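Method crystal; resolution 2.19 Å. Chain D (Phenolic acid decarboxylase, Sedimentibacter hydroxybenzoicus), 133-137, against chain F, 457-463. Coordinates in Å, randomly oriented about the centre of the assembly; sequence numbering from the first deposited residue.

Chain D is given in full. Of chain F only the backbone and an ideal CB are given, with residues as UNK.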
ATOM      1  N   ARG D 133      -8.687 -18.370  45.240  1.00 53.86           N
ATOM      2  CA  ARG D 133      -7.851 -18.159  44.066  1.00 54.40           C
ATOM      3  C   ARG D 133      -8.740 -17.898  42.856  1.00 53.82           C
ATOM      4  O   ARG D 133      -9.599 -18.722  42.520  1.00 54.00           O
ATOM      5  CB  ARG D 133      -6.940 -19.361  43.821  1.00 55.84           C
ATOM      6  CG  ARG D 133      -5.660 -19.000  43.090  1.00 56.55           C
ATOM      7  CD  ARG D 133      -4.865 -20.233  42.700  1.00 57.99           C
ATOM      8  NE  ARG D 133      -4.103 -20.783  43.815  1.00 58.45           N
ATOM      9  CZ  ARG D 133      -3.007 -20.233  44.321  1.00 58.67           C
ATOM     10  NH1 ARG D 133      -2.526 -19.093  43.857  1.00 58.47           N
ATOM     11  NH2 ARG D 133      -2.375 -20.847  45.316  1.00 59.08           N
ATOM     12  N   ILE D 134      -8.532 -16.754  42.204  1.00 49.97           N
ATOM     13  CA  ILE D 134      -9.388 -16.356  41.090  1.00 49.19           C
ATOM     14  C   ILE D 134      -9.035 -17.134  39.828  1.00 50.34           C
ATOM     15  O   ILE D 134      -9.917 -17.615  39.110  1.00 50.45           O
ATOM     16  CB  ILE D 134      -9.292 -14.836  40.864  1.00 47.91           C
ATOM     17  CG1 ILE D 134      -9.446 -14.091  42.191  1.00 47.29           C
ATOM     18  CG2 ILE D 134     -10.339 -14.378  39.856  1.00 46.81           C
ATOM     19  CD1 ILE D 134      -9.701 -12.610  42.037  1.00 46.11           C
ATOM     20  N   ASN D 135      -7.746 -17.260  39.527  1.00 52.40           N
ATOM     21  CA  ASN D 135      -7.301 -18.003  38.360  1.00 53.77           C
ATOM     22  C   ASN D 135      -6.188 -18.961  38.763  1.00 55.34           C
ATOM     23  O   ASN D 135      -5.520 -18.776  39.783  1.00 55.24           O
ATOM     24  CB  ASN D 135      -6.840 -17.063  37.238  1.00 53.15           C
ATOM     25  CG  ASN D 135      -8.007 -16.413  36.515  1.00 51.82           C
ATOM     26  OD1 ASN D 135      -8.956 -17.090  36.117  1.00 52.39           O
ATOM     27  ND2 ASN D 135      -7.944 -15.099  36.346  1.00 50.12           N
ATOM     28  N   GLU D 136      -5.999 -19.994  37.935  1.00 69.39           N
ATOM     29  CA  GLU D 136      -5.163 -21.128  38.321  1.00 70.66           C
ATOM     30  C   GLU D 136      -3.717 -20.725  38.582  1.00 71.09           C
ATOM     31  O   GLU D 136      -3.062 -21.310  39.451  1.00 71.47           O
ATOM     32  CB  GLU D 136      -5.218 -22.207  37.239  1.00 71.73           C
ATOM     33  CG  GLU D 136      -6.190 -23.336  37.535  1.00 71.41           C
ATOM     34  CD  GLU D 136      -6.123 -24.444  36.499  1.00 71.84           C
ATOM     35  OE1 GLU D 136      -7.125 -24.651  35.782  1.00 71.37           O
ATOM     36  OE2 GLU D 136      -5.068 -25.108  36.404  1.00 72.41           O
ATOM     37  N   GLN D 137      -3.202 -19.740  37.850  1.00 57.74           N
ATOM     38  CA  GLN D 137      -1.802 -19.352  37.955  1.00 58.14           C
ATOM     39  C   GLN D 137      -1.598 -18.082  38.769  1.00 56.81           C
ATOM     40  O   GLN D 137      -0.480 -17.559  38.809  1.00 57.16           O
ATOM     41  CB  GLN D 137      -1.199 -19.185  36.560  1.00 58.61           C
ATOM     42  CG  GLN D 137      -1.347 -20.417  35.685  1.00 60.38           C
ATOM     43  CD  GLN D 137      -0.632 -21.625  36.260  1.00 61.14           C
ATOM     44  OE1 GLN D 137       0.554 -21.561  36.582  1.00 61.44           O
ATOM     45  NE2 GLN D 137      -1.354 -22.732  36.398  1.00 60.85           N
TER
ATOM     46  N   UNK F 457      -3.020 -16.787  28.200  1.00 46.65           N
ATOM     47  CA  UNK F 457      -4.394 -16.348  28.365  1.00 45.99           C
ATOM     48  C   UNK F 457      -4.985 -16.905  29.657  1.00 46.19           C
ATOM     49  O   UNK F 457      -4.548 -17.930  30.188  1.00 46.59           O
ATOM     50  CB  UNK F 457      -5.239 -16.775  27.163  1.00 45.99           C
ATOM     51  N   UNK F 458      -5.997 -16.204  30.163  1.00 45.40           N
ATOM     52  CA  UNK F 458      -6.694 -16.620  31.376  1.00 45.56           C
ATOM     53  C   UNK F 458      -7.669 -17.731  30.999  1.00 45.34           C
ATOM     54  O   UNK F 458      -8.853 -17.508  30.734  1.00 44.84           O
ATOM     55  CB  UNK F 458      -7.420 -15.446  32.036  1.00 45.56           C
ATOM     56  N   UNK F 459      -7.142 -18.950  30.955  1.00 52.86           N
ATOM     57  CA  UNK F 459      -7.974 -20.108  30.672  1.00 53.01           C
ATOM     58  C   UNK F 459      -9.068 -20.226  31.729  1.00 52.84           C
ATOM     59  O   UNK F 459      -8.829 -19.923  32.905  1.00 53.09           O
ATOM     60  CB  UNK F 459      -7.130 -21.383  30.621  1.00 53.01           C
ATOM     61  N   UNK F 460     -10.272 -20.652  31.351  1.00 50.77           N
ATOM     62  CA  UNK F 460     -11.374 -20.660  32.309  1.00 50.42           C
ATOM     63  C   UNK F 460     -11.080 -21.598  33.460  1.00 51.24           C
ATOM     64  O   UNK F 460     -10.349 -22.594  33.304  1.00 51.73           O
ATOM     65  CB  UNK F 460     -12.682 -21.062  31.625  1.00 50.42           C
ATOM     66  N   UNK F 461     -11.621 -21.317  34.643  1.00 54.24           N
ATOM     67  CA  UNK F 461     -11.378 -22.196  35.789  1.00 54.87           C
ATOM     68  C   UNK F 461     -12.095 -23.524  35.623  1.00 54.54           C
ATOM     69  O   UNK F 461     -13.157 -23.609  35.003  1.00 53.58           O
ATOM     70  CB  UNK F 461     -11.825 -21.521  37.087  1.00 54.87           C
ATOM     71  N   UNK F 462     -11.487 -24.571  36.179  1.00 74.21           N
ATOM     72  CA  UNK F 462     -12.104 -25.888  36.146  1.00 73.86           C
ATOM     73  C   UNK F 462     -13.492 -25.821  36.765  1.00 73.40           C
ATOM     74  O   UNK F 462     -13.708 -25.151  37.778  1.00 73.82           O
ATOM     75  CB  UNK F 462     -11.236 -26.914  36.877  1.00 73.86           C
ATOM     76  N   UNK F 463     -14.443 -26.501  36.142  1.00 57.98           N
ATOM     77  CA  UNK F 463     -15.808 -26.437  36.604  1.00 57.58           C
ATOM     78  C   UNK F 463     -16.665 -25.396  35.925  1.00 56.75           C
ATOM     79  O   UNK F 463     -17.791 -25.157  36.376  1.00 56.64           O
ATOM     80  CB  UNK F 463     -15.815 -26.179  38.112  1.00 57.58           C
TER

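Position 457 lies beyond the reach of chain D. Nothing of the 133-137 stretch comes within 5.5 Å of its ideal CB, so the contact leaves the choice open. It is Leu F457. Its carbonyl O accepts a weak hydrogen bond from the backbone N of position 459, 2.9 Å away.

At position 458 CA-to-CB points sideways, and the ideal CB is 4.4 Å from Asn D135 ND2. The amide could attract an acceptor, but a nonpolar side chain of moderate length could also pack against it. The residue is Leu F458. Its CD2 comes to 3.9 Å from Asn D135 ND2. This is packing without a hydrogen bond; ND2 finds its partner elsewhere in the structure.

Position 459 also points sideways, with nothing of 133-137 within 5.5 Å of the ideal CB. Small or polar side chains would do. It is Asp F459, its CB 6.1 Å from Glu D136 OE1, no close contact. Its backbone comes nearer: the carbonyl O is 4.3 Å from Asn D135 OD1. Both atoms are acceptors, so no hydrogen bond joins them.

Position 460 points away from chain D. Phi of -63° and psi of 151° suit proline, among many others. Pro F460 takes the place and leaves chain D alone.

The CA of position 461 lies 6.4 Å from Asn D135 CA, the closest pair in register. CA-to-CB points sideways. The ideal CB is 4.8 Å from Ile D134 O and 5.4 Å from Asn D135 OD1. Two acceptors invite a donor, but a compact nonpolar group is also possible, and phi of -70° allows proline. Pro F461 is found, with CG 4.3 Å from Ile D134 O and 4.4 Å from Asn D135 OD1. The ring offers no donor, and OD1 is buried by this contact without a partner anywhere in the model.

At position 462 CA-to-CB points sideways, and the ideal CB is 4.8 Å from Glu D136 OE1. The carboxylate would favour lysine, arginine or a neutral donor. The deposited residue is instead acidic, Asp F462. The end of its side chain comes nearer, bringing OD2 to 3.6 Å from Glu D136 OE1. These like charges lie close together with no hydrogen bond between them.

Position 463 has phi 94° and psi 11°. A CB here would jam against the preceding carbonyl O, so glycine is expected. Gly F463 is the N-cap residue, right before a helix.

Chain F 457-463: LLDPPDG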
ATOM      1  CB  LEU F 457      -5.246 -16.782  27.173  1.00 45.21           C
ATOM      2  CG  LEU F 457      -5.002 -16.030  25.865  1.00 44.70           C
ATOM      3  CD1 LEU F 457      -5.573 -16.814  24.706  1.00 44.18           C
ATOM      4  CD2 LEU F 457      -5.606 -14.635  25.916  1.00 44.20           C
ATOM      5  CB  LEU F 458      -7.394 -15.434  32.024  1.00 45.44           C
ATOM      6  CG  LEU F 458      -6.458 -14.260  32.322  1.00 46.22           C
ATOM      7  CD1 LEU F 458      -7.230 -13.006  32.695  1.00 46.14           C
ATOM      8  CD2 LEU F 458      -5.484 -14.638  33.418  1.00 47.33           C
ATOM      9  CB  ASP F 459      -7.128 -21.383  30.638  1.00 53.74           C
ATOM     10  CG  ASP F 459      -6.139 -21.395  29.487  1.00 53.85           C
ATOM     11  OD1 ASP F 459      -6.341 -20.630  28.520  1.00 53.37           O
ATOM     12  OD2 ASP F 459      -5.162 -22.171  29.550  1.00 54.33           O
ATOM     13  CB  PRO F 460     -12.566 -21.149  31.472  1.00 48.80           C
ATOM     14  CG  PRO F 460     -11.955 -21.846  30.296  1.00 48.30           C
ATOM     15  CD  PRO F 460     -10.689 -21.107  30.015  1.00 49.51           C
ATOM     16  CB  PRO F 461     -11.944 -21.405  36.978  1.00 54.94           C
ATOM     17  CG  PRO F 461     -12.209 -20.016  36.455  1.00 54.51           C
ATOM     18  CD  PRO F 461     -12.478 -20.175  34.998  1.00 53.86           C
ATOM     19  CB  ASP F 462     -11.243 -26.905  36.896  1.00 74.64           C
ATOM     20  CG  ASP F 462      -9.921 -27.172  36.208  1.00 75.10           C
ATOM     21  OD1 ASP F 462      -9.855 -27.028  34.968  1.00 74.69           O
ATOM     22  OD2 ASP F 462      -8.953 -27.536  36.908  1.00 75.78           O
TER
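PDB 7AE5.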